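Local coordinates for protein putative alpha-L-fucosidase (Bacteroides thetaiotaomicron, PDB 3EYP) that probably hydrolyses alpha-L-fucosides, as a putative glycosyl hydrolase family 29 enzyme with a TIM-barrel domain and an F5/8 type C domain, at residues 56-61 and 302-307; 254-259 and 271-276. One frame throughout, in Å; residues are numbered along the deposited sequence.

Interaction 1 (56-61 and 302-307); sequences CRQWMQ and GLIHST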
ATOM      1  N   CYS A  56       5.200 -13.804  17.458  1.00 40.03           N
ATOM      2  CA  CYS A  56       5.144 -12.561  16.606  1.00 41.24           C
ATOM      3  C   CYS A  56       6.531 -12.157  16.079  1.00 41.50           C
ATOM      4  O   CYS A  56       6.657 -11.396  15.110  1.00 39.73           O
ATOM      5  CB  CYS A  56       4.501 -11.425  17.346  1.00 40.61           C
ATOM      6  SG  CYS A  56       2.710 -11.684  17.642  1.00 41.07           S
ATOM      7  N   ARG A  57       7.574 -12.687  16.718  1.00 42.10           N
ATOM      8  CA  ARG A  57       8.953 -12.416  16.268  1.00 42.23           C
ATOM      9  C   ARG A  57       9.173 -13.130  14.939  1.00 42.49           C
ATOM     10  O   ARG A  57       9.799 -12.591  13.999  1.00 43.48           O
ATOM     11  CB  ARG A  57      10.005 -12.838  17.320  1.00 43.90           C
ATOM     12  CG  ARG A  57       9.902 -12.036  18.686  1.00 43.54           C
ATOM     13  CD  ARG A  57      10.943 -12.528  19.701  1.00 47.36           C
ATOM     14  NE  ARG A  57      12.236 -11.951  19.391  1.00 51.41           N
ATOM     15  CZ  ARG A  57      13.265 -12.580  18.812  1.00 56.89           C
ATOM     16  NH1 ARG A  57      14.368 -11.904  18.568  1.00 57.48           N
ATOM     17  NH2 ARG A  57      13.228 -13.878  18.513  1.00 58.51           N
ATOM     18  N   GLN A  58       8.587 -14.307  14.859  1.00 41.62           N
ATOM     19  CA  GLN A  58       8.650 -15.133  13.642  1.00 41.45           C
ATOM     20  C   GLN A  58       8.001 -14.345  12.478  1.00 40.62           C
ATOM     21  O   GLN A  58       8.477 -14.348  11.348  1.00 42.56           O
ATOM     22  CB  GLN A  58       7.995 -16.482  13.813  1.00 40.16           C
ATOM     23  CG  GLN A  58       8.178 -17.394  12.615  1.00 42.37           C
ATOM     24  CD  GLN A  58       6.921 -17.606  11.818  1.00 41.80           C
ATOM     25  OE1 GLN A  58       5.907 -16.987  12.082  1.00 39.36           O
ATOM     26  NE2 GLN A  58       6.979 -18.485  10.837  1.00 39.54           N
ATOM     27  N   TRP A  59       6.912 -13.667  12.798  1.00 40.81           N
ATOM     28  CA  TRP A  59       6.168 -12.877  11.811  1.00 39.47           C
ATOM     29  C   TRP A  59       7.085 -11.777  11.356  1.00 40.45           C
ATOM     30  O   TRP A  59       7.109 -11.494  10.177  1.00 42.04           O
ATOM     31  CB  TRP A  59       4.893 -12.248  12.343  1.00 39.88           C
ATOM     32  CG  TRP A  59       3.901 -13.138  13.013  1.00 37.54           C
ATOM     33  CD1 TRP A  59       4.012 -14.486  13.258  1.00 39.34           C
ATOM     34  CD2 TRP A  59       2.690 -12.725  13.592  1.00 37.33           C
ATOM     35  NE1 TRP A  59       2.928 -14.940  13.909  1.00 40.31           N
ATOM     36  CE2 TRP A  59       2.076 -13.887  14.135  1.00 38.99           C
ATOM     37  CE3 TRP A  59       2.017 -11.503  13.647  1.00 36.71           C
ATOM     38  CZ2 TRP A  59       0.833 -13.858  14.779  1.00 39.59           C
ATOM     39  CZ3 TRP A  59       0.774 -11.458  14.299  1.00 38.31           C
ATOM     40  CH2 TRP A  59       0.178 -12.649  14.840  1.00 40.79           C
ATOM     41  N   MET A  60       7.814 -11.156  12.294  1.00 39.91           N
ATOM     42  CA  MET A  60       8.665 -10.000  11.951  1.00 40.24           C
ATOM     43  C   MET A  60       9.841 -10.457  11.098  1.00 40.40           C
ATOM     44  O   MET A  60      10.322  -9.746  10.247  1.00 41.89           O
ATOM     45  CB  MET A  60       9.206  -9.234  13.151  1.00 40.55           C
ATOM     46  CG  MET A  60       8.215  -8.417  14.023  1.00 41.82           C
ATOM     47  SD  MET A  60       6.865  -7.541  13.220  1.00 35.89           S
ATOM     48  CE  MET A  60       5.454  -8.332  13.939  1.00 42.74           C
ATOM     49  N   GLN A  61      10.294 -11.660  11.316  1.00 41.59           N
ATOM     50  CA  GLN A  61      11.445 -12.191  10.506  1.00 42.05           C
ATOM     51  C   GLN A  61      11.024 -12.393   9.059  1.00 42.85           C
ATOM     52  O   GLN A  61      11.755 -12.111   8.097  1.00 42.54           O
ATOM     53  CB  GLN A  61      11.973 -13.486  11.118  1.00 43.11           C
ATOM     54  CG  GLN A  61      12.671 -13.278  12.439  1.00 44.42           C
ATOM     55  CD  GLN A  61      12.592 -14.476  13.381  1.00 49.56           C
ATOM     56  OE1 GLN A  61      12.448 -15.617  12.949  1.00 56.65           O
ATOM     57  NE2 GLN A  61      12.711 -14.207  14.699  1.00 54.10           N
ATOM     58  N   GLY A 302       0.013 -20.164  15.420  1.00 38.05           N
ATOM     59  CA  GLY A 302       0.324 -18.742  15.516  1.00 38.59           C
ATOM     60  C   GLY A 302       1.584 -18.349  14.757  1.00 38.01           C
ATOM     61  O   GLY A 302       2.341 -17.448  15.176  1.00 40.39           O
ATOM     62  N   LEU A 303       1.790 -19.041  13.660  1.00 37.99           N
ATOM     63  CA  LEU A 303       2.964 -18.870  12.760  1.00 39.24           C
ATOM     64  C   LEU A 303       2.630 -18.631  11.320  1.00 39.54           C
ATOM     65  O   LEU A 303       1.610 -19.108  10.820  1.00 39.30           O
ATOM     66  CB  LEU A 303       3.876 -20.095  12.776  1.00 39.07           C
ATOM     67  CG  LEU A 303       4.448 -20.517  14.158  1.00 38.61           C
ATOM     68  CD1 LEU A 303       4.849 -22.004  13.997  1.00 42.42           C
ATOM     69  CD2 LEU A 303       5.580 -19.634  14.657  1.00 41.22           C
ATOM     70  N   ILE A 304       3.511 -17.867  10.658  1.00 40.25           N
ATOM     71  CA  ILE A 304       3.366 -17.635   9.218  1.00 40.44           C
ATOM     72  C   ILE A 304       3.913 -18.860   8.549  1.00 41.40           C
ATOM     73  O   ILE A 304       4.976 -19.353   8.924  1.00 42.12           O
ATOM     74  CB  ILE A 304       4.114 -16.368   8.696  1.00 41.26           C
ATOM     75  CG1 ILE A 304       3.738 -15.143   9.473  1.00 39.16           C
ATOM     76  CG2 ILE A 304       3.771 -16.120   7.198  1.00 41.77           C
ATOM     77  CD1 ILE A 304       2.321 -14.856   9.643  1.00 39.31           C
ATOM     78  N   HIS A 305       3.155 -19.383   7.583  1.00 40.99           N
ATOM     79  CA  HIS A 305       3.564 -20.552   6.803  1.00 41.59           C
ATOM     80  C   HIS A 305       4.831 -20.282   5.972  1.00 40.74           C
ATOM     81  O   HIS A 305       5.092 -19.188   5.403  1.00 40.00           O
ATOM     82  CB  HIS A 305       2.401 -21.091   5.924  1.00 42.27           C
ATOM     83  CG  HIS A 305       2.683 -22.393   5.249  1.00 44.77           C
ATOM     84  ND1 HIS A 305       2.920 -23.561   5.954  1.00 44.61           N
ATOM     85  CD2 HIS A 305       2.708 -22.726   3.941  1.00 42.80           C
ATOM     86  CE1 HIS A 305       3.146 -24.539   5.091  1.00 43.05           C
ATOM     87  NE2 HIS A 305       3.000 -24.064   3.866  1.00 43.31           N
ATOM     88  N   SER A 306       5.589 -21.335   5.862  1.00 39.22           N
ATOM     89  CA  SER A 306       6.840 -21.309   5.089  1.00 39.35           C
ATOM     90  C   SER A 306       6.716 -20.838   3.667  1.00 39.84           C
ATOM     91  O   SER A 306       7.493 -20.039   3.168  1.00 40.21           O
ATOM     92  CB  SER A 306       7.538 -22.678   5.117  1.00 38.61           C
ATOM     93  OG  SER A 306       6.765 -23.787   4.671  1.00 40.36           O
ATOM     94  N   THR A 307       5.719 -21.341   2.979  1.00 40.41           N
ATOM     95  CA  THR A 307       5.577 -20.964   1.561  1.00 40.72           C
ATOM     96  C   THR A 307       5.343 -19.468   1.432  1.00 40.12           C
ATOM     97  O   THR A 307       5.938 -18.770   0.611  1.00 42.02           O
ATOM     98  CB  THR A 307       4.484 -21.769   0.886  1.00 41.11           C
ATOM     99  OG1 THR A 307       4.789 -23.139   1.059  1.00 43.24           O
ATOM    100  CG2 THR A 307       4.410 -21.457  -0.608  1.00 43.69           C
TER
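Trp-59 and Ile-304 bring the two backbones to 6.1 Å between their CA atoms, where the first turns of helix 56-65 meet the loop that leads into helix 306-323. The side-chain amide of Gln-58 pairs with both the N-H and the C=O of Ile-304, as a neighbouring strand's backbone can: OE1 accepts from Ile-304 N at 2.9 Å and NE2 donates to Ile-304 O at 2.9 Å. Both bonds lie on carbonyl lone pairs, and Ile-304 O sits in the amide plane, so the pair fixes the amide's rotation. CG of Gln-58 stands anti to its backbone N (chi1 -174°), which carries the amide toward the loop; CD2 of Leu-303 packs against CD of Gln-58 at 3.7 Å. An alanine in place of Gln-58 would probably leave the N-H and C=O of Ile-304 without these mates and open a gap beside CD2 of Leu-303. Trp-59 gives NE1 to Gly-302 O at 2.9 Å, the acceptor near the ring plane but the donor above the carbonyl plane. CD1 of Ile-304 makes a CH-pi contact over one face of Trp-59, 4.2 Å from the five-membered ring centroid; SG of Cys-56 lies over the opposite face, toward the rim. The contact joins the helix after the first TIM-barrel strand, 22-26, to the loop after the last, 291-295, its sheet neighbour; Cys-56 packs on helix 105-116 and the indole on Phe-26.

Interaction 2 (254-259 and 271-276); sequences TDVSIR and RVKSVR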
ATOM      1  N   THR A 254      -3.677  -0.623  -2.027  1.00 37.96           N
ATOM      2  CA  THR A 254      -4.069  -1.834  -2.700  1.00 38.56           C
ATOM      3  C   THR A 254      -3.858  -3.038  -1.799  1.00 38.95           C
ATOM      4  O   THR A 254      -2.732  -3.393  -1.474  1.00 39.66           O
ATOM      5  CB  THR A 254      -3.240  -2.052  -4.017  1.00 38.59           C
ATOM      6  OG1 THR A 254      -3.420  -0.887  -4.861  1.00 40.14           O
ATOM      7  CG2 THR A 254      -3.674  -3.279  -4.770  1.00 38.21           C
ATOM      8  N   ASP A 255      -4.955  -3.662  -1.447  1.00 38.89           N
ATOM      9  CA  ASP A 255      -4.936  -4.819  -0.486  1.00 39.78           C
ATOM     10  C   ASP A 255      -5.215  -6.133  -1.138  1.00 39.84           C
ATOM     11  O   ASP A 255      -6.083  -6.227  -1.971  1.00 39.17           O
ATOM     12  CB  ASP A 255      -5.857  -4.604   0.692  1.00 39.66           C
ATOM     13  CG  ASP A 255      -7.328  -4.624   0.343  1.00 45.20           C
ATOM     14  OD1 ASP A 255      -7.745  -3.998  -0.668  1.00 43.83           O
ATOM     15  OD2 ASP A 255      -8.086  -5.226   1.151  1.00 49.18           O
ATOM     16  N   VAL A 256      -4.452  -7.160  -0.738  1.00 39.26           N
ATOM     17  CA  VAL A 256      -4.622  -8.477  -1.314  1.00 39.36           C
ATOM     18  C   VAL A 256      -4.016  -9.528  -0.390  1.00 38.92           C
ATOM     19  O   VAL A 256      -3.109  -9.261   0.402  1.00 39.99           O
ATOM     20  CB  VAL A 256      -3.984  -8.534  -2.759  1.00 39.65           C
ATOM     21  CG1 VAL A 256      -2.474  -8.272  -2.679  1.00 40.19           C
ATOM     22  CG2 VAL A 256      -4.251  -9.813  -3.460  1.00 41.59           C
ATOM     23  N   SER A 257      -4.605 -10.679  -0.417  1.00 37.41           N
ATOM     24  CA  SER A 257      -4.058 -11.815   0.271  1.00 37.61           C
ATOM     25  C   SER A 257      -3.046 -12.620  -0.552  1.00 38.88           C
ATOM     26  O   SER A 257      -3.139 -12.822  -1.766  1.00 39.08           O
ATOM     27  CB  SER A 257      -5.180 -12.743   0.772  1.00 37.84           C
ATOM     28  OG  SER A 257      -4.682 -13.666   1.737  1.00 37.33           O
ATOM     29  N   ILE A 258      -2.047 -13.110   0.150  1.00 38.85           N
ATOM     30  CA  ILE A 258      -1.066 -14.005  -0.481  1.00 39.33           C
ATOM     31  C   ILE A 258      -1.690 -15.391  -0.794  1.00 39.44           C
ATOM     32  O   ILE A 258      -1.122 -16.193  -1.517  1.00 39.28           O
ATOM     33  CB  ILE A 258       0.197 -14.177   0.402  1.00 39.59           C
ATOM     34  CG1 ILE A 258       1.434 -14.542  -0.435  1.00 38.73           C
ATOM     35  CG2 ILE A 258      -0.015 -15.236   1.569  1.00 36.25           C
ATOM     36  CD1 ILE A 258       2.727 -14.267   0.412  1.00 36.70           C
ATOM     37  N   ARG A 259      -2.877 -15.622  -0.246  1.00 40.59           N
ATOM     38  CA  ARG A 259      -3.652 -16.855  -0.465  1.00 39.88           C
ATOM     39  C   ARG A 259      -5.045 -16.542  -1.040  1.00 41.06           C
ATOM     40  O   ARG A 259      -5.377 -15.392  -1.174  1.00 39.13           O
ATOM     41  CB  ARG A 259      -3.831 -17.617   0.850  1.00 41.37           C
ATOM     42  CG  ARG A 259      -2.540 -18.194   1.411  1.00 41.48           C
ATOM     43  CD  ARG A 259      -2.568 -18.392   2.960  1.00 41.30           C
ATOM     44  NE  ARG A 259      -1.413 -19.161   3.351  1.00 41.15           N
ATOM     45  CZ  ARG A 259      -1.437 -20.451   3.650  1.00 43.87           C
ATOM     46  NH1 ARG A 259      -2.588 -21.102   3.644  1.00 41.87           N
ATOM     47  NH2 ARG A 259      -0.298 -21.085   3.929  1.00 41.45           N
ATOM     48  N   ARG A 271      -1.717 -23.361  -2.302  1.00 44.67           N
ATOM     49  CA  ARG A 271      -2.362 -22.350  -3.177  1.00 44.86           C
ATOM     50  C   ARG A 271      -1.866 -20.931  -2.931  1.00 43.82           C
ATOM     51  O   ARG A 271      -2.556 -19.942  -3.221  1.00 43.34           O
ATOM     52  CB  ARG A 271      -3.877 -22.355  -2.973  1.00 45.50           C
ATOM     53  CG  ARG A 271      -4.570 -23.693  -3.231  1.00 49.67           C
ATOM     54  CD  ARG A 271      -4.664 -23.978  -4.696  1.00 56.69           C
ATOM     55  NE  ARG A 271      -5.152 -25.334  -4.892  1.00 63.50           N
ATOM     56  CZ  ARG A 271      -6.449 -25.653  -4.946  1.00 67.29           C
ATOM     57  NH1 ARG A 271      -7.373 -24.696  -4.850  1.00 67.44           N
ATOM     58  NH2 ARG A 271      -6.820 -26.918  -5.123  1.00 67.01           N
ATOM     59  N   VAL A 272      -0.712 -20.828  -2.327  1.00 42.61           N
ATOM     60  CA  VAL A 272      -0.076 -19.516  -2.139  1.00 42.34           C
ATOM     61  C   VAL A 272       0.318 -18.933  -3.495  1.00 41.78           C
ATOM     62  O   VAL A 272       0.820 -19.612  -4.400  1.00 42.50           O
ATOM     63  CB  VAL A 272       1.202 -19.579  -1.229  1.00 42.04           C
ATOM     64  CG1 VAL A 272       1.867 -18.210  -1.135  1.00 40.27           C
ATOM     65  CG2 VAL A 272       0.890 -20.105   0.206  1.00 43.27           C
ATOM     66  N   LYS A 273       0.097 -17.654  -3.638  1.00 42.15           N
ATOM     67  CA  LYS A 273       0.431 -16.989  -4.873  1.00 41.90           C
ATOM     68  C   LYS A 273       1.897 -17.199  -5.192  1.00 42.71           C
ATOM     69  O   LYS A 273       2.778 -17.186  -4.334  1.00 39.87           O
ATOM     70  CB  LYS A 273       0.053 -15.502  -4.812  1.00 41.46           C
ATOM     71  CG  LYS A 273      -1.461 -15.318  -4.940  1.00 43.06           C
ATOM     72  CD  LYS A 273      -1.882 -13.886  -4.651  1.00 42.36           C
ATOM     73  CE  LYS A 273      -3.326 -13.655  -5.061  1.00 43.41           C
ATOM     74  NZ  LYS A 273      -4.205 -14.018  -3.968  1.00 39.63           N
ATOM     75  N   SER A 274       2.153 -17.352  -6.477  1.00 42.44           N
ATOM     76  CA  SER A 274       3.512 -17.605  -6.946  1.00 43.14           C
ATOM     77  C   SER A 274       4.279 -16.289  -6.918  1.00 43.26           C
ATOM     78  O   SER A 274       3.694 -15.240  -6.864  1.00 42.69           O
ATOM     79  CB  SER A 274       3.479 -18.168  -8.369  1.00 44.01           C
ATOM     80  OG  SER A 274       3.062 -17.142  -9.274  1.00 44.71           O
ATOM     81  N   VAL A 275       5.604 -16.380  -6.938  1.00 42.40           N
ATOM     82  CA  VAL A 275       6.466 -15.196  -6.967  1.00 43.65           C
ATOM     83  C   VAL A 275       6.144 -14.324  -8.179  1.00 44.50           C
ATOM     84  O   VAL A 275       6.054 -13.104  -8.062  1.00 44.01           O
ATOM     85  CB  VAL A 275       7.994 -15.581  -6.942  1.00 44.10           C
ATOM     86  CG1 VAL A 275       8.902 -14.368  -7.039  1.00 41.62           C
ATOM     87  CG2 VAL A 275       8.278 -16.415  -5.703  1.00 43.13           C
ATOM     88  N   ARG A 276       5.953 -14.976  -9.317  1.00 44.60           N
ATOM     89  CA  ARG A 276       5.556 -14.283 -10.552  1.00 46.58           C
ATOM     90  C   ARG A 276       4.237 -13.530 -10.408  1.00 45.28           C
ATOM     91  O   ARG A 276       4.128 -12.417 -10.872  1.00 44.32           O
ATOM     92  CB  ARG A 276       5.478 -15.205 -11.765  1.00 47.62           C
ATOM     93  CG  ARG A 276       6.773 -15.194 -12.539  1.00 53.82           C
ATOM     94  CD  ARG A 276       6.822 -16.273 -13.626  1.00 59.91           C
ATOM     95  NE  ARG A 276       6.407 -15.800 -14.948  1.00 64.45           N
ATOM     96  CZ  ARG A 276       6.850 -14.691 -15.545  1.00 68.60           C
ATOM     97  NH1 ARG A 276       7.705 -13.864 -14.935  1.00 70.03           N
ATOM     98  NH2 ARG A 276       6.397 -14.381 -16.762  1.00 71.17           N
TER
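Over one face of the Arg-259 guanidinium lies CG2 of Val-272, 4.0 Å from NE of Arg-259, while two guanidinium nitrogens reach acids outside the segments: NE forms a salt bridge with Asp-308 and NH2 another with Asp-269. This is the start of a beta-alpha-beta unit of the TIM barrel, where the chain leaves strand 253-257 and, after a loop, enters helix 275-283 before returning as strand 291-295. The other methyl of Val-272, CG1, meets CG1 of Ile-258 at 3.8 Å, so the valine spans both side chains. The backbones are joined by Lys-273 N, which donates to Ile-258 O at 2.8 Å with an N-H...O angle of 178°; CA of Val-272 approaches that oxygen at 3.5 Å, a CA-H...O contact. Lys-273 then runs back along the strand end, its CD 3.3 Å from Ser-257 O. OG of Ser-257 hydrogen-bonds to Ser-261 O in the loop and to Asn-295 ND2, the latter tying the strand end to strand 291-295. A bend at the last torsion (chi4 87°) turns the lysine ammonium onto the strand's final carbonyl, with NZ of Lys-273 2.7 Å from Ser-257 O.

Interaction 2 is nested within the chain loop that interaction 1 closes, and their centres lie about 16 Å apart. They nevertheless touch: CB of His-305 is 3.4 Å from NH2 of Arg-259, and CG2 of Thr-307 is 3.8 Å from CB of Val-272, both plain packing. The shared element is helix 306-323. Its N-cap, His-305, follows directly on the loop held by helix 56-65, and its first turn carries Asp-308, which anchors the guanidinium of interaction 2. Asp-255 OD2 hydrogen-bonds O3 of a glycerol, probably from the crystallisation liquor. In TIM-barrel enzymes the active site lies at the C-terminal strand ends, where strand 253-257 leads into interaction 2; no catalytic residue is identified here.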